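Local coordinates for beta-mannosidase (Trichoderma harzianum, PDB 4CVU), which probably hydrolyses beta-mannosidic linkages at the non-reducing ends of sugar chains, as a fungal member of glycoside hydrolase family 2, at residues A[606-611]-A[721-726]; A[708-711]-A[717-720]. All blocks are in the same frame, centred on the assembly; numbering follows the deposited sequence.

Both contacts use the loop between strand 702-705 and helix 729-736, and they differ in depth. Contact 2 is buried and joins two parts of that loop to each other. Its chemistry is backbone hydrogen bonding to one carbonyl, with leucine and alanine packing. Contact 1 lies nearer the surface. It joins the later part of the loop, 721-726, to helix 603-609 through an amide, a carboxylate and a water. The chain passes directly from 717-720 into 721-726, and the contacts touch: Tyr722 CD1 lies 3.2 Å from Ile711 O, and Trp726 CD1 packs on Leu720 CD2. Cadmium appears only with contact 1.

Contact 1: residues A[606-611]-A[721-726]; sequences WQQAVD and EYDGRW. With CD (cadmium ion), chain N.
Gln608, of helix 603-609, reaches Asp723 in a type I beta turn that runs from Glu721 to Gly724. The turn lies in the loop between strand 702-705 and helix 729-736 of the catalytic domain, in this family a (beta/alpha)8 barrel. The direct polar link is one hydrogen bond. Gln608 NE2 donates to Asp723 OD2 over 2.9 Å, with an N-H...O angle of 139°. The acceptor lies close to the amide plane of Gln608, but the donor comes from above the carboxylate plane, and the two planes are 58° apart. The extended Gln608 chain crosses the short Asp723 side chain at about a right angle.

A water makes a second link. It donates to Gln608 OE1 at 2.7 Å and weakly accepts from Asp723 N. OE1 also accepts a weak hydrogen bond from Gln713.

Tyr722 is touched only lightly: Gln608 OE1 lies at the edge of its ring, near the plane, 4.4 Å from Tyr722 CD2. The Tyr722 hydroxyl is hydrogen-bonded to Asp393.

The carboxylate oxygens of Asp723 serve different partners. OD2 takes Gln608, while OD1 closes an Asx turn, accepting from Arg725 N at 2.9 Å. A chi1 of 75° sets CG between the backbone N and the carbonyl carbon.

Past the helix, Asp611 binds a cadmium ion through both carboxylate oxygens, OD2 at 2.4 Å and OD1 at 2.8 Å, and three waters complete the ligands found.

Contact 2: residues A[708-711]-A[717-720]; sequences LNDI and WAGL
Leu708 CG stands anti to the backbone N (chi1 166°), and Leu720 CG stands anti to its own carbonyl carbon (chi1 -51°). These torsions bring Leu708 CD1 and Leu720 CD1 together at 3.4 Å, tighter than usual for carbon atoms. The side chains cross obliquely, beside Leu407, Val411 and Ser410 of helix 401-413. Leu708 also packs on Ala387 and Leu389 of strand 380-389.

The contact closes the loop after strand 702-705 on itself, with a single beta bridge between Asn709 and Leu720. Leu708 O accepts two hydrogen bonds. Leu720 N comes in nearly along the C=O axis at 2.9 Å, while Gly719 N lies well above the carbonyl plane at 3.0 Å. Across the same bridge, Asn709 CA makes a C-H...O contact of 3.4 Å with Leu720 O.

The Asp710 carboxylate lies against the Ala718 methyl, with OD1 3.1 Å from Ala718 CB. OD1 also hydrogen-bonds Thr716, whose hydroxyl oxygen pairs with Ala718 N as well. An alanine at Asp710 is likely to leave the Thr716 hydroxyl without this partner and to open a gap beside the Ala718 methyl.

The buried loop is thus closed by one carbonyl that takes two amides, while the buried carboxylate of Asp710 is met by the Thr716 hydroxyl.

Contact 1: residues A[606-611]-A[721-726]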
loop_
_atom_site.group_PDB
_atom_site.type_symbol
_atom_site.label_atom_id
_atom_site.label_comp_id
_atom_site.label_asym_id
_atom_site.label_seq_id
_atom_site.Cartn_x
_atom_site.Cartn_y
_atom_site.Cartn_z
ATOM N N TRP A 606 -6.966 3.100 -7.400
ATOM C CA TRP A 606 -5.893 2.085 -7.374
ATOM C C TRP A 606 -5.069 2.211 -6.102
ATOM O O TRP A 606 -4.719 1.206 -5.454
ATOM C CB TRP A 606 -4.936 2.268 -8.489
ATOM C CG TRP A 606 -5.475 1.636 -9.760
ATOM C CD1 TRP A 606 -5.816 2.264 -10.884
ATOM C CD2 TRP A 606 -5.760 0.259 -9.945
ATOM N NE1 TRP A 606 -6.272 1.335 -11.845
ATOM C CE2 TRP A 606 -6.240 0.094 -11.268
ATOM C CE3 TRP A 606 -5.630 -0.870 -9.139
ATOM C CZ2 TRP A 606 -6.587 -1.149 -11.771
ATOM C CZ3 TRP A 606 -5.964 -2.095 -9.636
ATOM C CH2 TRP A 606 -6.446 -2.235 -10.961
ATOM N N GLN A 607 -4.706 3.434 -5.797
ATOM C CA GLN A 607 -3.805 3.695 -4.675
ATOM C C GLN A 607 -4.334 3.182 -3.326
ATOM O O GLN A 607 -3.581 3.039 -2.338
ATOM C CB GLN A 607 -3.486 5.186 -4.603
ATOM C CG GLN A 607 -2.416 5.615 -5.579
ATOM C CD GLN A 607 -2.219 7.116 -5.595
ATOM O OE1 GLN A 607 -3.170 7.917 -5.533
ATOM N NE2 GLN A 607 -1.002 7.495 -5.655
ATOM N N GLN A 608 -5.636 2.930 -3.265
ATOM C CA GLN A 608 -6.253 2.425 -2.050
ATOM C C GLN A 608 -5.877 0.964 -1.794
ATOM O O GLN A 608 -5.861 0.549 -0.663
ATOM C CB GLN A 608 -7.785 2.532 -2.152
ATOM C CG GLN A 608 -8.296 3.954 -2.266
ATOM C CD GLN A 608 -9.781 4.033 -2.586
ATOM O OE1 GLN A 608 -10.496 3.022 -2.654
ATOM N NE2 GLN A 608 -10.256 5.248 -2.763
ATOM N N ALA A 609 -5.690 0.181 -2.870
ATOM C CA ALA A 609 -5.670 -1.275 -2.800
ATOM C C ALA A 609 -4.352 -1.914 -3.182
ATOM O O ALA A 609 -4.099 -3.027 -2.792
ATOM C CB ALA A 609 -6.785 -1.841 -3.699
ATOM N N VAL A 610 -3.498 -1.214 -3.921
ATOM C CA VAL A 610 -2.305 -1.789 -4.529
ATOM C C VAL A 610 -1.016 -1.054 -4.145
ATOM O O VAL A 610 -1.027 0.163 -4.019
ATOM C CB VAL A 610 -2.499 -1.766 -6.062
ATOM C CG1 VAL A 610 -1.195 -1.881 -6.793
ATOM C CG2 VAL A 610 -3.424 -2.891 -6.484
ATOM N N ASP A 611 0.099 -1.787 -4.044
ATOM C CA ASP A 611 1.401 -1.177 -3.724
ATOM C C ASP A 611 1.830 -0.141 -4.735
ATOM O O ASP A 611 1.512 -0.261 -5.928
ATOM C CB ASP A 611 2.504 -2.225 -3.629
ATOM C CG ASP A 611 2.254 -3.197 -2.555
ATOM O OD1 ASP A 611 1.378 -2.893 -1.724
ATOM O OD2 ASP A 611 2.831 -4.345 -2.568
ATOM N N GLU A 721 -16.722 4.240 -8.792
ATOM C CA GLU A 721 -15.654 3.412 -8.287
ATOM C C GLU A 721 -16.009 3.055 -6.823
ATOM O O GLU A 721 -17.008 3.566 -6.274
ATOM C CB GLU A 721 -14.284 4.145 -8.478
ATOM C CG GLU A 721 -13.924 4.461 -9.944
ATOM C CD GLU A 721 -12.731 5.418 -10.104
ATOM O OE1 GLU A 721 -12.034 5.713 -9.107
ATOM O OE2 GLU A 721 -12.447 5.847 -11.238
ATOM N N TYR A 722 -15.248 2.126 -6.251
ATOM C CA TYR A 722 -15.584 1.479 -5.014
ATOM C C TYR A 722 -15.992 2.475 -3.941
ATOM O O TYR A 722 -16.970 2.244 -3.198
ATOM C CB TYR A 722 -14.452 0.558 -4.543
ATOM C CG TYR A 722 -14.641 -0.092 -3.171
ATOM C CD1 TYR A 722 -15.633 -1.071 -2.927
ATOM C CD2 TYR A 722 -13.821 0.267 -2.116
ATOM C CE1 TYR A 722 -15.784 -1.626 -1.671
ATOM C CE2 TYR A 722 -13.970 -0.289 -0.867
ATOM C CZ TYR A 722 -14.946 -1.263 -0.645
ATOM O OH TYR A 722 -15.043 -1.818 0.635
ATOM N N ASP A 723 -15.291 3.603 -3.904
ATOM C CA ASP A 723 -15.472 4.554 -2.769
ATOM C C ASP A 723 -16.523 5.588 -3.158
ATOM O O ASP A 723 -16.870 6.466 -2.396
ATOM C CB ASP A 723 -14.158 5.175 -2.360
ATOM C CG ASP A 723 -13.636 6.255 -3.312
ATOM O OD1 ASP A 723 -14.062 6.435 -4.502
ATOM O OD2 ASP A 723 -12.676 6.893 -2.836
ATOM N N GLY A 724 -16.990 5.472 -4.396
ATOM C CA GLY A 724 -17.979 6.386 -4.914
ATOM C C GLY A 724 -17.506 7.369 -5.971
ATOM O O GLY A 724 -18.341 8.037 -6.554
ATOM N N ARG A 725 -16.183 7.449 -6.223
ATOM C CA ARG A 725 -15.599 8.472 -7.090
ATOM C C ARG A 725 -16.179 8.250 -8.476
ATOM O O ARG A 725 -16.220 7.143 -8.907
ATOM C CB ARG A 725 -14.071 8.275 -7.234
ATOM C CG ARG A 725 -13.414 9.283 -8.195
ATOM C CD ARG A 725 -11.921 9.139 -8.340
ATOM N NE ARG A 725 -11.247 9.651 -7.147
ATOM C CZ ARG A 725 -10.764 10.892 -6.978
ATOM N NH1 ARG A 725 -10.839 11.805 -7.934
ATOM N NH2 ARG A 725 -10.196 11.227 -5.799
ATOM N N TRP A 726 -16.547 9.325 -9.124
ATOM C CA TRP A 726 -17.022 9.334 -10.507
ATOM C C TRP A 726 -15.887 9.162 -11.523
ATOM O O TRP A 726 -14.924 9.903 -11.525
ATOM C CB TRP A 726 -17.739 10.636 -10.753
ATOM C CG TRP A 726 -19.069 10.721 -10.112
ATOM C CD1 TRP A 726 -19.430 10.192 -8.947
ATOM C CD2 TRP A 726 -20.239 11.344 -10.649
ATOM N NE1 TRP A 726 -20.751 10.466 -8.669
ATOM C CE2 TRP A 726 -21.270 11.179 -9.701
ATOM C CE3 TRP A 726 -20.498 12.080 -11.801
ATOM C CZ2 TRP A 726 -22.548 11.663 -9.897
ATOM C CZ3 TRP A 726 -21.764 12.586 -11.987
ATOM C CH2 TRP A 726 -22.790 12.344 -11.044
HETATM CD CD CD N . 2.539 -4.958 -0.298
HETATM O O HOH W 1 -12.342 3.519 -4.580
HETATM O O HOH W 2 3.491 -7.431 0.139
HETATM O O HOH W 3 1.754 -4.276 1.659
HETATM O O HOH W 4 0.398 -6.263 -1.111
#

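Contact 2: residues A[708-711]-A[717-720]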
loop_
_atom_site.group_PDB
_atom_site.type_symbol
_atom_site.label_atom_id
_atom_site.label_comp_id
_atom_site.label_asym_id
_atom_site.label_seq_id
_atom_site.Cartn_x
_atom_site.Cartn_y
_atom_site.Cartn_z
ATOM N N LEU A 708 -23.489 0.338 -12.880
ATOM C CA LEU A 708 -23.444 1.576 -12.144
ATOM C C LEU A 708 -22.142 1.630 -11.402
ATOM O O LEU A 708 -21.422 2.629 -11.468
ATOM C CB LEU A 708 -24.618 1.680 -11.149
ATOM C CG LEU A 708 -24.497 2.792 -10.063
ATOM C CD1 LEU A 708 -24.685 4.155 -10.661
ATOM C CD2 LEU A 708 -25.547 2.605 -9.022
ATOM N N ASN A 709 -21.850 0.550 -10.669
ATOM C CA ASN A 709 -20.937 0.655 -9.529
ATOM C C ASN A 709 -19.945 -0.504 -9.397
ATOM O O ASN A 709 -20.137 -1.555 -10.031
ATOM C CB ASN A 709 -21.751 0.810 -8.244
ATOM C CG ASN A 709 -22.568 -0.427 -7.921
ATOM O OD1 ASN A 709 -23.311 -0.925 -8.766
ATOM N ND2 ASN A 709 -22.438 -0.935 -6.695
ATOM N N ASP A 710 -18.926 -0.320 -8.533
ATOM C CA ASP A 710 -17.827 -1.281 -8.333
ATOM C C ASP A 710 -17.872 -1.927 -6.946
ATOM O O ASP A 710 -18.195 -1.264 -5.961
ATOM C CB ASP A 710 -16.435 -0.627 -8.438
ATOM C CG ASP A 710 -15.880 -0.602 -9.854
ATOM O OD1 ASP A 710 -16.058 -1.570 -10.608
ATOM O OD2 ASP A 710 -15.221 0.416 -10.211
ATOM N N ILE A 711 -17.509 -3.211 -6.889
ATOM C CA ILE A 711 -17.386 -3.950 -5.632
ATOM C C ILE A 711 -15.983 -3.876 -5.012
ATOM O O ILE A 711 -15.810 -4.169 -3.823
ATOM C CB ILE A 711 -17.767 -5.429 -5.873
ATOM C CG1 ILE A 711 -18.245 -6.067 -4.611
ATOM C CG2 ILE A 711 -16.626 -6.210 -6.460
ATOM C CD1 ILE A 711 -18.774 -7.490 -4.802
ATOM N N TRP A 717 -16.697 -2.348 -15.833
ATOM C CA TRP A 717 -17.718 -1.562 -16.544
ATOM C C TRP A 717 -18.343 -0.427 -15.675
ATOM O O TRP A 717 -19.231 0.298 -16.144
ATOM C CB TRP A 717 -18.835 -2.479 -17.070
ATOM C CG TRP A 717 -18.428 -3.647 -17.924
ATOM C CD1 TRP A 717 -18.587 -3.745 -19.299
ATOM C CD2 TRP A 717 -17.898 -4.921 -17.507
ATOM N NE1 TRP A 717 -18.108 -4.925 -19.745
ATOM C CE2 TRP A 717 -17.699 -5.689 -18.684
ATOM C CE3 TRP A 717 -17.516 -5.465 -16.278
ATOM C CZ2 TRP A 717 -17.127 -6.961 -18.659
ATOM C CZ3 TRP A 717 -16.965 -6.737 -16.247
ATOM C CH2 TRP A 717 -16.766 -7.481 -17.441
ATOM N N ALA A 718 -17.900 -0.277 -14.413
ATOM C CA ALA A 718 -18.499 0.683 -13.508
ATOM C C ALA A 718 -18.338 2.112 -13.964
ATOM O O ALA A 718 -17.377 2.445 -14.692
ATOM C CB ALA A 718 -17.883 0.516 -12.098
ATOM N N GLY A 719 -19.314 2.958 -13.596
ATOM C CA GLY A 719 -19.215 4.383 -13.722
ATOM C C GLY A 719 -18.812 4.988 -12.365
ATOM O O GLY A 719 -18.278 6.056 -12.335
ATOM N N LEU A 720 -19.107 4.303 -11.292
ATOM C CA LEU A 720 -18.773 4.774 -9.911
ATOM C C LEU A 720 -17.850 3.752 -9.295
ATOM O O LEU A 720 -18.172 2.575 -9.231
ATOM C CB LEU A 720 -20.021 4.892 -9.066
ATOM C CG LEU A 720 -21.225 5.693 -9.602
ATOM C CD1 LEU A 720 -22.359 5.602 -8.603
ATOM C CD2 LEU A 720 -20.915 7.133 -9.936
#